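Local coordinates for Ser-thr phosphatase MSPP (Mycobacterium smegmatis, PDB 2JFS), which probably removes phosphate groups from phosphoserine and phosphothreonine residues of proteins, as a metal-dependent phosphatase of the PP2C family, at residues A[32-37]-A[225-230]; A[36-41]-A[85-90]; A[125-130]-A[169-174]; A[130-135]-A[155-160]. All coordinates share one frame; numbering follows the deposited sequence. Where two conformers were deposited one is given.

Contact 1: residues A[32-37]-A[225-230]; sequences YAVADG and NTTVVV. With MN (manganese (II) ion), chain B; MN (manganese (II) ion), chain C.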
loop_
_atom_site.group_PDB
_atom_site.type_symbol
_atom_site.label_atom_id
_atom_site.label_comp_id
_atom_site.label_asym_id
_atom_site.label_seq_id
_atom_site.Cartn_x
_atom_site.Cartn_y
_atom_site.Cartn_z
ATOM N N TYR A 32 -4.398 8.738 2.110
ATOM C CA TYR A 32 -4.399 7.809 0.993
ATOM C C TYR A 32 -3.892 6.484 1.506
ATOM O O TYR A 32 -2.939 6.456 2.276
ATOM C CB TYR A 32 -3.477 8.328 -0.103
ATOM C CG TYR A 32 -3.972 9.649 -0.627
ATOM C CD1 TYR A 32 -4.871 9.701 -1.690
ATOM C CD2 TYR A 32 -3.601 10.847 -0.027
ATOM C CE1 TYR A 32 -5.379 10.930 -2.152
ATOM C CE2 TYR A 32 -4.087 12.070 -0.478
ATOM C CZ TYR A 32 -4.975 12.099 -1.545
ATOM O OH TYR A 32 -5.499 13.309 -2.008
ATOM N N ALA A 33 -4.487 5.382 1.067
ATOM C CA ALA A 33 -4.049 4.066 1.571
ATOM C C ALA A 33 -4.407 2.913 0.661
ATOM O O ALA A 33 -5.371 3.010 -0.151
ATOM C CB ALA A 33 -4.658 3.818 2.966
ATOM N N VAL A 34 -3.621 1.844 0.752
ATOM C CA VAL A 34 -3.945 0.570 0.140
ATOM C C VAL A 34 -3.888 -0.484 1.233
ATOM O O VAL A 34 -3.013 -0.434 2.121
ATOM C CB VAL A 34 -2.942 0.210 -0.965
ATOM C CG1 VAL A 34 -3.155 -1.209 -1.461
ATOM C CG2 VAL A 34 -3.095 1.182 -2.131
ATOM N N ALA A 35 -4.802 -1.449 1.169
ATOM C CA ALA A 35 -4.784 -2.611 2.069
ATOM C C ALA A 35 -4.976 -3.874 1.223
ATOM O O ALA A 35 -5.924 -3.947 0.449
ATOM C CB ALA A 35 -5.905 -2.485 3.148
ATOM N N ASP A 36 -4.049 -4.821 1.330
ATOM C CA ASP A 36 -4.089 -6.071 0.567
ATOM C C ASP A 36 -4.462 -7.212 1.501
ATOM O O ASP A 36 -3.666 -7.648 2.327
ATOM C CB ASP A 36 -2.729 -6.298 -0.098
ATOM C CG ASP A 36 -2.685 -7.566 -0.914
ATOM O OD1 ASP A 36 -3.643 -8.363 -0.834
ATOM O OD2 ASP A 36 -1.645 -7.738 -1.586
ATOM N N GLY A 37 -5.719 -7.616 1.434
ATOM C CA GLY A 37 -6.227 -8.668 2.296
ATOM C C GLY A 37 -5.788 -10.066 1.881
ATOM O O GLY A 37 -5.500 -10.350 0.707
ATOM N N ASN A 225 -4.721 -9.618 -7.678
ATOM C CA ASN A 225 -5.402 -8.321 -7.637
ATOM C C ASN A 225 -4.352 -7.206 -7.700
ATOM O O ASN A 225 -3.301 -7.322 -7.055
ATOM C CB ASN A 225 -6.183 -8.136 -6.327
ATOM C CG ASN A 225 -7.079 -9.311 -5.962
ATOM O OD1 ASN A 225 -7.241 -9.597 -4.781
ATOM N ND2 ASN A 225 -7.690 -9.964 -6.955
ATOM N N THR A 226 -4.629 -6.136 -8.425
ATOM C CA THR A 226 -3.741 -4.974 -8.421
ATOM C C THR A 226 -4.520 -3.715 -8.072
ATOM O O THR A 226 -5.565 -3.449 -8.667
ATOM C CB THR A 226 -3.110 -4.790 -9.815
ATOM O OG1 THR A 226 -2.272 -5.915 -10.063
ATOM C CG2 THR A 226 -2.255 -3.478 -9.893
ATOM N N THR A 227 -3.985 -2.921 -7.142
ATOM C CA THR A 227 -4.612 -1.704 -6.683
ATOM C C THR A 227 -3.530 -0.645 -6.587
ATOM O O THR A 227 -2.421 -0.912 -6.079
ATOM C CB THR A 227 -5.274 -1.950 -5.333
ATOM O OG1 THR A 227 -6.234 -2.985 -5.543
ATOM C CG2 THR A 227 -6.013 -0.704 -4.806
ATOM N N VAL A 228 -3.841 0.531 -7.075
ATOM C CA VAL A 228 -2.858 1.608 -7.138
ATOM C C VAL A 228 -3.501 2.944 -6.781
ATOM O O VAL A 228 -4.665 3.190 -7.111
ATOM C CB VAL A 228 -2.217 1.708 -8.547
ATOM C CG1 VAL A 228 -1.296 0.499 -8.786
ATOM C CG2 VAL A 228 -3.307 1.774 -9.622
ATOM N N VAL A 229 -2.732 3.776 -6.097
ATOM C CA VAL A 229 -3.149 5.116 -5.719
ATOM C C VAL A 229 -2.023 6.036 -6.144
ATOM O O VAL A 229 -0.875 5.832 -5.717
ATOM C CB VAL A 229 -3.404 5.229 -4.195
ATOM C CG1 VAL A 229 -3.691 6.702 -3.798
ATOM C CG2 VAL A 229 -4.513 4.230 -3.737
ATOM N N VAL A 230 -2.338 7.036 -6.967
ATOM C CA VAL A 230 -1.306 7.981 -7.446
ATOM C C VAL A 230 -1.608 9.386 -6.931
ATOM O O VAL A 230 -2.749 9.859 -7.070
ATOM C CB VAL A 230 -1.200 7.985 -9.000
ATOM C CG1 VAL A 230 -0.331 9.162 -9.525
ATOM C CG2 VAL A 230 -0.669 6.616 -9.498
HETATM MN MN MN B . -4.456 -10.230 -1.199
HETATM MN MN MN C . -1.480 -9.183 -3.249
HETATM O O HOH W 1 -5.802 -9.025 -2.517
HETATM O O HOH W 2 -2.808 -7.711 -4.248
HETATM O O HOH W 3 -5.822 -12.044 -1.691
HETATM O O HOH W 4 -3.274 -10.599 -3.120
#
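Val229 divides its two methyl groups between Val34 and Tyr32. Its CG2 packs on Val34 CG2 at 3.7 Å, while its CG1 meets Tyr32 CD1 at 3.9 Å. Both valines hold CG1 anti to the backbone N (chi1 174° for Val229, 172° for Val34), which leaves CG2 beside that N, and the two side chains lie alongside, pointing opposite ways. Tyr32 instead runs roughly perpendicular to Val229, meeting it with CB and ring atom CD1. The backbones are too distant for strand pairing: the axes of strand segments 32-37 and 226-230 approach to 7.4 Å, running nearly antiparallel. Each strand belongs to a different sheet, so the contact is face-to-face packing inside the beta sandwich of the PP2C fold. Beta-branched valine suits this layer, being compact and wide. Thr227, on the side toward the metals, turns CG2 loosely to Val34 while OG1 is hydrogen-bonded to Asp23 and Thr12.

Beyond it the chemistry turns polar. Asp36 bridges two manganese ions, OD1 at 2.1 Å from one and OD2 at 2.2 Å from the other, and Gly37 O joins the first. Across the gap, Asn225 OD1 accepts from a water on the first ion and Asn225 O from a water on the second. An apolar seam thus fills the space between the sheets here and probably helps set their separation, and metal-bound water spans their ends.

Contact 2: residues A[36-41]-A[85-90]; sequences DGFGAR and PTVSGT. With MN (manganese (II) ion), chain B; MN (manganese (II) ion), chain C.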
loop_
_atom_site.group_PDB
_atom_site.type_symbol
_atom_site.label_atom_id
_atom_site.label_comp_id
_atom_site.label_asym_id
_atom_site.label_seq_id
_atom_site.Cartn_x
_atom_site.Cartn_y
_atom_site.Cartn_z
ATOM N N ASP A 36 -4.049 -4.821 1.330
ATOM C CA ASP A 36 -4.089 -6.071 0.567
ATOM C C ASP A 36 -4.462 -7.212 1.501
ATOM O O ASP A 36 -3.666 -7.648 2.327
ATOM C CB ASP A 36 -2.729 -6.298 -0.098
ATOM C CG ASP A 36 -2.685 -7.566 -0.914
ATOM O OD1 ASP A 36 -3.643 -8.363 -0.834
ATOM O OD2 ASP A 36 -1.645 -7.738 -1.586
ATOM N N GLY A 37 -5.719 -7.616 1.434
ATOM C CA GLY A 37 -6.227 -8.668 2.296
ATOM C C GLY A 37 -5.788 -10.066 1.881
ATOM O O GLY A 37 -5.500 -10.350 0.707
ATOM N N PHE A 38 -5.753 -10.978 2.845
ATOM C CA PHE A 38 -5.373 -12.348 2.555
ATOM C C PHE A 38 -6.202 -13.287 3.415
ATOM O O PHE A 38 -6.719 -12.897 4.480
ATOM C CB PHE A 38 -3.860 -12.607 2.777
ATOM C CG PHE A 38 -3.384 -12.343 4.195
ATOM C CD1 PHE A 38 -3.498 -13.331 5.179
ATOM C CD2 PHE A 38 -2.856 -11.092 4.540
ATOM C CE1 PHE A 38 -3.046 -13.107 6.526
ATOM C CE2 PHE A 38 -2.401 -10.856 5.856
ATOM C CZ PHE A 38 -2.511 -11.842 6.831
ATOM N N GLY A 39 -6.297 -14.536 2.982
ATOM C CA GLY A 39 -7.107 -15.518 3.700
ATOM C C GLY A 39 -8.532 -15.583 3.178
ATOM O O GLY A 39 -8.879 -14.801 2.262
ATOM N N ALA A 40 -9.346 -16.516 3.709
ATOM C CA ALA A 40 -10.673 -16.747 3.175
ATOM C C ALA A 40 -11.558 -15.522 3.274
ATOM O O ALA A 40 -12.483 -15.357 2.469
ATOM C CB ALA A 40 -11.340 -17.909 3.905
ATOM N N ARG A 41 -11.276 -14.676 4.264
ATOM C CA ARG A 41 -12.030 -13.425 4.442
ATOM C C ARG A 41 -11.133 -12.205 4.335
ATOM O O ARG A 41 -11.393 -11.168 4.946
ATOM C CB ARG A 41 -12.773 -13.452 5.765
ATOM C CG ARG A 41 -13.858 -14.512 5.747
ATOM C CD ARG A 41 -14.632 -14.587 7.048
ATOM N NE ARG A 41 -15.422 -13.376 7.208
ATOM C CZ ARG A 41 -16.154 -13.131 8.289
ATOM N NH1 ARG A 41 -16.172 -14.010 9.276
ATOM N NH2 ARG A 41 -16.876 -12.011 8.384
ATOM N N PRO A 85 -11.848 -20.287 11.856
ATOM C CA PRO A 85 -11.032 -21.514 11.787
ATOM C C PRO A 85 -9.659 -21.331 11.133
ATOM O O PRO A 85 -8.693 -22.008 11.503
ATOM C CB PRO A 85 -11.904 -22.466 10.955
ATOM C CG PRO A 85 -13.314 -21.952 11.154
ATOM C CD PRO A 85 -13.143 -20.459 11.170
ATOM N N THR A 86 -9.569 -20.407 10.174
ATOM C CA THR A 86 -8.321 -20.098 9.495
ATOM C C THR A 86 -8.043 -18.601 9.600
ATOM O O THR A 86 -8.952 -17.816 9.879
ATOM C CB THR A 86 -8.340 -20.519 7.991
ATOM O OG1 THR A 86 -9.372 -19.810 7.287
ATOM C CG2 THR A 86 -8.574 -22.031 7.832
ATOM N N VAL A 87 -6.791 -18.229 9.350
ATOM C CA VAL A 87 -6.325 -16.853 9.485
ATOM C C VAL A 87 -6.607 -16.010 8.234
ATOM O O VAL A 87 -6.216 -16.355 7.113
ATOM C CB VAL A 87 -4.823 -16.781 9.873
ATOM C CG1 VAL A 87 -4.356 -15.324 9.945
ATOM C CG2 VAL A 87 -4.566 -17.540 11.209
ATOM N N SER A 88 -7.291 -14.889 8.455
ATOM C CA SER A 88 -7.363 -13.813 7.470
ATOM C C SER A 88 -6.841 -12.516 8.092
ATOM O O SER A 88 -6.989 -12.263 9.289
ATOM C CB SER A 88 -8.797 -13.604 6.998
ATOM O OG SER A 88 -9.351 -14.771 6.411
ATOM N N GLY A 89 -6.254 -11.659 7.270
ATOM C CA GLY A 89 -5.771 -10.400 7.758
ATOM C C GLY A 89 -5.489 -9.526 6.556
ATOM O O GLY A 89 -6.017 -9.772 5.462
ATOM N N THR A 90 -4.671 -8.496 6.743
ATOM C CA THR A 90 -4.387 -7.564 5.644
ATOM C C THR A 90 -3.070 -6.817 5.838
ATOM O O THR A 90 -2.599 -6.625 6.976
ATOM C CB THR A 90 -5.575 -6.548 5.470
ATOM O OG1 THR A 90 -5.389 -5.782 4.286
ATOM C CG2 THR A 90 -5.727 -5.606 6.693
HETATM MN MN MN B . -4.456 -10.230 -1.199
HETATM MN MN MN C . -1.480 -9.183 -3.249
HETATM O O HOH W 5 -7.966 -18.106 5.673
HETATM O O HOH W 3 -5.822 -12.044 -1.691
HETATM O O HOH W 4 -3.274 -10.599 -3.120
HETATM O O HOH W 1 -5.802 -9.025 -2.517
HETATM O O HOH W 2 -2.808 -7.711 -4.248
#
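The ring of Phe38 is folded back over the backbone of Gly89, its own partner in the hydrogen-bonded pair of an antiparallel bridge. Phe38 CG sits between its backbone N and carbonyl carbon (chi1 60°), and this turns one ring face onto the neighbouring strand. Gly89 CA lies 4.0 Å from the ring centroid, close to the ring normal, in a CH-pi contact. Glycine suits this place because a CB would run into the ring. Beside the ring, Phe38 N donates to Gly89 O at 2.9 Å and Gly89 N returns a bond to Phe38 O at 3.1 Å. Val87 CG1 comes to the edge of the ring, and Leu156 and Ala159 also touch this phenyl group.

The chain then leaves strand 31-38 through Gly39, whose positive phi (92°) and close passage by Val87 O leave no space for a side chain. Ser88 OG accepts from Arg41 N at 2.9 Å, nearly straight, at the position just before helix 42-59. A water gathers Ala40 N, Thr86 OG1 and Val87 O. The guanidinium end of Arg41 leads away to His44 and Glu84.

Backbone bonds, a small hydroxyl and one water therefore satisfy several backbone polar groups of the turn, and Gln22 takes Gly39 O. The pairing holds the end of the strand that carries Asp36 and Gly37, and so probably steadies the metal ligands there.

Contact 3: residues A[125-130]-A[169-174]; sequences QLTDDH and DVFGID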
loop_
_atom_site.group_PDB
_atom_site.type_symbol
_atom_site.label_atom_id
_atom_site.label_comp_id
_atom_site.label_asym_id
_atom_site.label_seq_id
_atom_site.Cartn_x
_atom_site.Cartn_y
_atom_site.Cartn_z
ATOM N N GLN A 125 11.433 2.950 -4.313
ATOM C CA GLN A 125 10.620 2.421 -3.197
ATOM C C GLN A 125 11.079 3.032 -1.888
ATOM O O GLN A 125 12.281 2.994 -1.564
ATOM C CB GLN A 125 10.680 0.885 -3.100
ATOM C CG GLN A 125 9.700 0.301 -2.096
ATOM C CD GLN A 125 9.619 -1.199 -2.191
ATOM O OE1 GLN A 125 9.744 -1.758 -3.275
ATOM N NE2 GLN A 125 9.384 -1.864 -1.080
ATOM N N LEU A 126 10.130 3.588 -1.133
ATOM C CA LEU A 126 10.448 4.233 0.150
ATOM C C LEU A 126 10.236 3.325 1.365
ATOM O O LEU A 126 10.883 3.534 2.407
ATOM C CB LEU A 126 9.624 5.533 0.357
ATOM C CG LEU A 126 9.755 6.576 -0.746
ATOM C CD1 LEU A 126 8.996 7.814 -0.302
ATOM C CD2 LEU A 126 11.232 6.903 -0.981
ATOM N N THR A 127 9.324 2.360 1.246
ATOM C CA THR A 127 8.971 1.508 2.355
ATOM C C THR A 127 9.816 0.233 2.322
ATOM O O THR A 127 10.295 -0.185 1.240
ATOM C CB THR A 127 7.503 1.145 2.325
ATOM O OG1 THR A 127 7.149 0.751 0.994
ATOM C CG2 THR A 127 6.636 2.360 2.758
ATOM N N ASP A 128 9.989 -0.374 3.501
ATOM C CA ASP A 128 10.455 -1.761 3.585
ATOM C C ASP A 128 9.301 -2.769 3.493
ATOM O O ASP A 128 8.192 -2.510 4.015
ATOM C CB ASP A 128 11.167 -1.957 4.927
ATOM C CG ASP A 128 12.340 -0.996 5.132
ATOM O OD1 ASP A 128 13.128 -0.815 4.194
ATOM O OD2 ASP A 128 12.472 -0.440 6.246
ATOM N N ASP A 129 9.549 -3.901 2.838
ATOM C CA ASP A 129 8.547 -4.954 2.736
ATOM C C ASP A 129 8.692 -5.909 3.916
ATOM O O ASP A 129 9.778 -6.482 4.143
ATOM C CB ASP A 129 8.722 -5.755 1.449
ATOM C CG ASP A 129 8.410 -4.921 0.206
ATOM O OD1 ASP A 129 7.339 -4.299 0.179
ATOM O OD2 ASP A 129 9.244 -4.885 -0.729
ATOM N N HIS A 130 7.608 -6.119 4.650
ATOM C CA HIS A 130 7.621 -7.093 5.760
ATOM C C HIS A 130 7.163 -8.439 5.175
ATOM O O HIS A 130 6.041 -8.915 5.441
ATOM C CB HIS A 130 6.720 -6.634 6.915
ATOM C CG HIS A 130 6.909 -5.200 7.287
ATOM N ND1 HIS A 130 8.130 -4.632 7.606
ATOM C CD2 HIS A 130 5.999 -4.208 7.379
ATOM C CE1 HIS A 130 7.947 -3.338 7.877
ATOM N NE2 HIS A 130 6.662 -3.062 7.726
ATOM N N ASP A 169 5.839 0.281 10.555
ATOM C CA ASP A 169 6.889 1.277 10.347
ATOM C C ASP A 169 6.193 2.617 10.142
ATOM O O ASP A 169 5.138 2.689 9.519
ATOM C CB ASP A 169 7.732 0.944 9.120
ATOM C CG ASP A 169 8.679 -0.214 9.365
ATOM O OD1 ASP A 169 8.911 -0.563 10.559
ATOM O OD2 ASP A 169 9.199 -0.744 8.338
ATOM N N VAL A 170 6.762 3.670 10.695
ATOM C CA VAL A 170 6.146 4.998 10.682
ATOM C C VAL A 170 7.292 5.966 10.448
ATOM O O VAL A 170 8.191 6.068 11.326
ATOM C CB VAL A 170 5.494 5.362 12.038
ATOM C CG1 VAL A 170 4.903 6.776 11.993
ATOM C CG2 VAL A 170 4.435 4.352 12.430
ATOM N N PHE A 171 7.245 6.700 9.340
ATOM C CA PHE A 171 8.299 7.645 8.996
ATOM C C PHE A 171 7.883 8.834 8.120
ATOM O O PHE A 171 6.957 8.728 7.302
ATOM C CB PHE A 171 9.504 6.900 8.399
ATOM C CG PHE A 171 9.237 6.258 7.079
ATOM C CD1 PHE A 171 9.643 6.885 5.900
ATOM C CD2 PHE A 171 8.593 5.019 7.002
ATOM C CE1 PHE A 171 9.419 6.294 4.651
ATOM C CE2 PHE A 171 8.345 4.411 5.746
ATOM C CZ PHE A 171 8.769 5.051 4.586
ATOM N N GLY A 172 8.557 9.974 8.307
ATOM C CA GLY A 172 8.333 11.167 7.480
ATOM C C GLY A 172 8.862 10.944 6.071
ATOM O O GLY A 172 9.933 10.350 5.908
ATOM N N ILE A 173 8.116 11.409 5.061
ATOM C CA ILE A 173 8.426 11.193 3.623
ATOM C C ILE A 173 9.271 12.353 3.148
ATOM O O ILE A 173 8.886 13.525 3.290
ATOM C CB ILE A 173 7.139 11.117 2.712
ATOM C CG1 ILE A 173 6.132 10.123 3.259
ATOM C CG2 ILE A 173 7.452 10.712 1.246
ATOM C CD1 ILE A 173 4.753 10.187 2.558
ATOM N N ASP A 174 10.427 12.002 2.585
ATOM C CA ASP A 174 11.259 12.940 1.841
ATOM C C ASP A 174 10.600 13.203 0.477
ATOM O O ASP A 174 10.751 12.404 -0.468
ATOM C CB ASP A 174 12.675 12.366 1.651
ATOM C CG ASP A 174 13.594 13.314 0.862
ATOM O OD1 ASP A 174 13.340 14.540 0.870
ATOM O OD2 ASP A 174 14.559 12.828 0.221
HETATM O O HOH W 6 8.859 0.724 5.991
#
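Phe171 pushes the CZ end of its ring against the carbonyl oxygen and CB of Leu126 and the methyl of Thr127. CZ comes to 3.4 Å from Leu126 O, and Thr127 CG2 meets the ring at its edge, 3.9 Å from CZ. The ring reaches there because Phe171 CG stands between its backbone N and carbonyl carbon (chi1 66°). Thr127 offers its methyl to the ring while its OG1 bonds to Leu115 N, a split that suits threonine. Next to this, Leu126 CD1 packs on Ile173 CG2 at 3.6 Å, the two branched side chains set roughly perpendicular. Together they join the loop after strand 122-125 to strand 169-172 and the residues that follow it, the two segments running in nearly opposite directions.

The other end is polar. Asp169 OD2 lies 2.9 Å from His130 CE1, near the plane of the imidazole, with the carboxylate turned steeply against the ring. Since CE1 lies between two nitrogens its C-H is polarised, and the approach is probably favourable. His130 NE2 has a weak bond to Asn109 O. Asp128 OD2 is only 3.9 Å from Asp169 OD2, their carboxylate planes almost perpendicular. A water accepts from Asp128 N and donates to Asp169 OD2 at 2.8 Å, while Asp169 OD1 forms a salt bridge with Arg158. Within the loop, Gln125 NE2 donates to both Asp129 OD2 and Thr127 O, which ties the loop to itself; Asp129 OD2 also pairs with Arg144.

The hydrophobic end supplies direct packing; at the acidic end, the water and Arg158 probably offset the repulsion between the two aspartates.

Contact 4: residues A[130-135]-A[155-160]; sequences HSVAGE and LLTRAL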
loop_
_atom_site.group_PDB
_atom_site.type_symbol
_atom_site.label_atom_id
_atom_site.label_comp_id
_atom_site.label_asym_id
_atom_site.label_seq_id
_atom_site.Cartn_x
_atom_site.Cartn_y
_atom_site.Cartn_z
ATOM N N HIS A 130 7.608 -6.119 4.650
ATOM C CA HIS A 130 7.621 -7.093 5.760
ATOM C C HIS A 130 7.163 -8.439 5.175
ATOM O O HIS A 130 6.041 -8.915 5.441
ATOM C CB HIS A 130 6.720 -6.634 6.915
ATOM C CG HIS A 130 6.909 -5.200 7.287
ATOM N ND1 HIS A 130 8.130 -4.632 7.606
ATOM C CD2 HIS A 130 5.999 -4.208 7.379
ATOM C CE1 HIS A 130 7.947 -3.338 7.877
ATOM N NE2 HIS A 130 6.662 -3.062 7.726
ATOM N N SER A 131 8.043 -9.022 4.379
ATOM C CA SER A 131 7.866 -10.387 3.902
ATOM C C SER A 131 9.213 -11.065 4.103
ATOM O O SER A 131 10.212 -10.385 4.304
ATOM C CB SER A 131 7.554 -10.388 2.424
ATOM O OG SER A 131 8.630 -9.785 1.704
ATOM N N VAL A 132 9.275 -12.384 3.962
ATOM C CA VAL A 132 10.556 -13.064 4.175
ATOM C C VAL A 132 11.614 -12.491 3.198
ATOM O O VAL A 132 12.719 -12.100 3.630
ATOM C CB VAL A 132 10.396 -14.589 4.001
ATOM C CG1 VAL A 132 11.787 -15.290 3.965
ATOM C CG2 VAL A 132 9.531 -15.141 5.160
ATOM N N ALA A 133 11.263 -12.388 1.909
ATOM C CA ALA A 133 12.212 -11.801 0.972
ATOM C C ALA A 133 12.524 -10.337 1.301
ATOM O O ALA A 133 13.662 -9.889 1.200
ATOM C CB ALA A 133 11.746 -11.958 -0.482
ATOM N N GLY A 134 11.503 -9.591 1.688
ATOM C CA GLY A 134 11.673 -8.179 2.051
ATOM C C GLY A 134 12.615 -7.993 3.221
ATOM O O GLY A 134 13.372 -7.010 3.270
ATOM N N GLU A 135 12.597 -8.918 4.202
ATOM C CA GLU A 135 13.500 -8.777 5.323
ATOM C C GLU A 135 14.945 -9.046 4.873
ATOM O O GLU A 135 15.891 -8.426 5.368
ATOM C CB GLU A 135 13.144 -9.738 6.478
ATOM C CG GLU A 135 11.735 -9.611 7.059
ATOM C CD GLU A 135 11.428 -8.286 7.724
ATOM O OE1 GLU A 135 12.310 -7.394 7.811
ATOM O OE2 GLU A 135 10.252 -8.128 8.180
ATOM N N LEU A 155 5.338 -14.406 1.602
ATOM C CA LEU A 155 5.117 -14.774 2.997
ATOM C C LEU A 155 5.339 -13.579 3.924
ATOM O O LEU A 155 6.476 -13.141 4.117
ATOM C CB LEU A 155 6.031 -15.940 3.413
ATOM C CG LEU A 155 5.837 -16.542 4.803
ATOM C CD1 LEU A 155 4.393 -17.013 4.980
ATOM C CD2 LEU A 155 6.788 -17.692 5.059
ATOM N N LEU A 156 4.255 -13.052 4.493
ATOM C CA LEU A 156 4.374 -11.874 5.349
ATOM C C LEU A 156 5.065 -12.153 6.681
ATOM O O LEU A 156 4.870 -13.204 7.296
ATOM C CB LEU A 156 2.984 -11.286 5.641
ATOM C CG LEU A 156 2.252 -10.758 4.407
ATOM C CD1 LEU A 156 0.857 -10.314 4.811
ATOM C CD2 LEU A 156 2.977 -9.649 3.682
ATOM N N THR A 157 5.795 -11.153 7.171
ATOM C CA THR A 157 6.395 -11.218 8.509
ATOM C C THR A 157 5.711 -10.272 9.503
ATOM O O THR A 157 5.991 -10.304 10.685
ATOM C CB THR A 157 7.881 -10.898 8.461
ATOM O OG1 THR A 157 8.041 -9.616 7.839
ATOM C CG2 THR A 157 8.622 -11.972 7.624
ATOM N N ARG A 158 4.845 -9.403 8.991
ATOM C CA ARG A 158 3.960 -8.555 9.805
ATOM C C ARG A 158 2.671 -8.408 9.051
ATOM O O ARG A 158 2.690 -8.308 7.832
ATOM C CB ARG A 158 4.527 -7.143 9.956
ATOM C CG ARG A 158 5.850 -7.057 10.670
ATOM C CD ARG A 158 6.169 -5.616 11.025
ATOM N NE ARG A 158 7.626 -5.429 11.053
ATOM C CZ ARG A 158 8.239 -4.250 11.190
ATOM N NH1 ARG A 158 7.563 -3.120 11.405
ATOM N NH2 ARG A 158 9.561 -4.229 11.134
ATOM N N ALA A 159 1.574 -8.351 9.780
ATOM C CA ALA A 159 0.250 -8.220 9.157
ATOM C C ALA A 159 -0.696 -7.617 10.171
ATOM O O ALA A 159 -0.519 -7.765 11.378
ATOM C CB ALA A 159 -0.277 -9.562 8.703
ATOM N N LEU A 160 -1.682 -6.916 9.635
ATOM C CA LEU A 160 -2.708 -6.277 10.421
ATOM C C LEU A 160 -3.914 -7.182 10.582
ATOM O O LEU A 160 -4.326 -7.892 9.657
ATOM C CB LEU A 160 -3.092 -4.943 9.753
ATOM C CG LEU A 160 -4.056 -4.025 10.531
ATOM C CD1 LEU A 160 -3.757 -2.542 10.301
ATOM C CD2 LEU A 160 -5.511 -4.334 10.175
HETATM O O HOH W 7 9.586 -7.691 10.792
HETATM O O HOH W 8 12.280 -5.213 9.709
#
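Ser131 and Leu156 form a single backbone bridge that ties the start of helix 132-138 to the loop leading on toward strand 169-172. Two bonds flank it: Thr157 N donates to His130 O at 2.8 Å, almost straight at the hydrogen, though the donor stands above the carbonyl plane, and Val132 N donates to Leu155 O at 2.9 Å. Beside the second bond, Val132 CG2 packs on Leu155 CD2.

Arg158 covers the His130 ring. Its guanidinium lies flat on the imidazole, centres 3.8 Å apart and planes 12° from parallel, and its CD adds a CH-pi contact over the same ring. The long, extended arginine chain reaches over the imidazole and still leaves NH1 for Asp169 and Gly167. Thr157 OG1 donates at 2.7 Å to Glu135 OE2, which accepts with its anti lone pair, away from OE1. One water links Glu135 OE2 to Arg158 NE; a second joins OE1 to NH2, weakly at the arginine.

Serine suits position 131 because its short hydroxyl, between backbone N and carbonyl carbon (chi1 60°), accepts from Gly134 N. The result is a classic serine N-cap, with the neighbouring loop satisfying Val132 N in the first helical turn.

How the contacts relate
Contacts 1 and 2 share Asp36 and Gly37 on strand 31-38, with centres 16 Å apart: contact 1 faces the second sheet of the sandwich, contact 2 the neighbouring strand 89-96 within the same sheet. That sheet ends at strand 169-172, which contact 3 uses. Contacts 3 and 4 share His130 and are also joined by the salt bridge between Asp169 and Arg158. Contact 4 meets contact 2 at the probable hydrogen bond from Leu160 N to Thr90 O, beside the Phe38 packing. Along the chain, contact 2 closes first, contact 3 then encloses contact 4, and contact 1 spans the latter two, joining distant parts of the sequence. The metal site lies between the ends of the two sheets, the 155-160 loop near it.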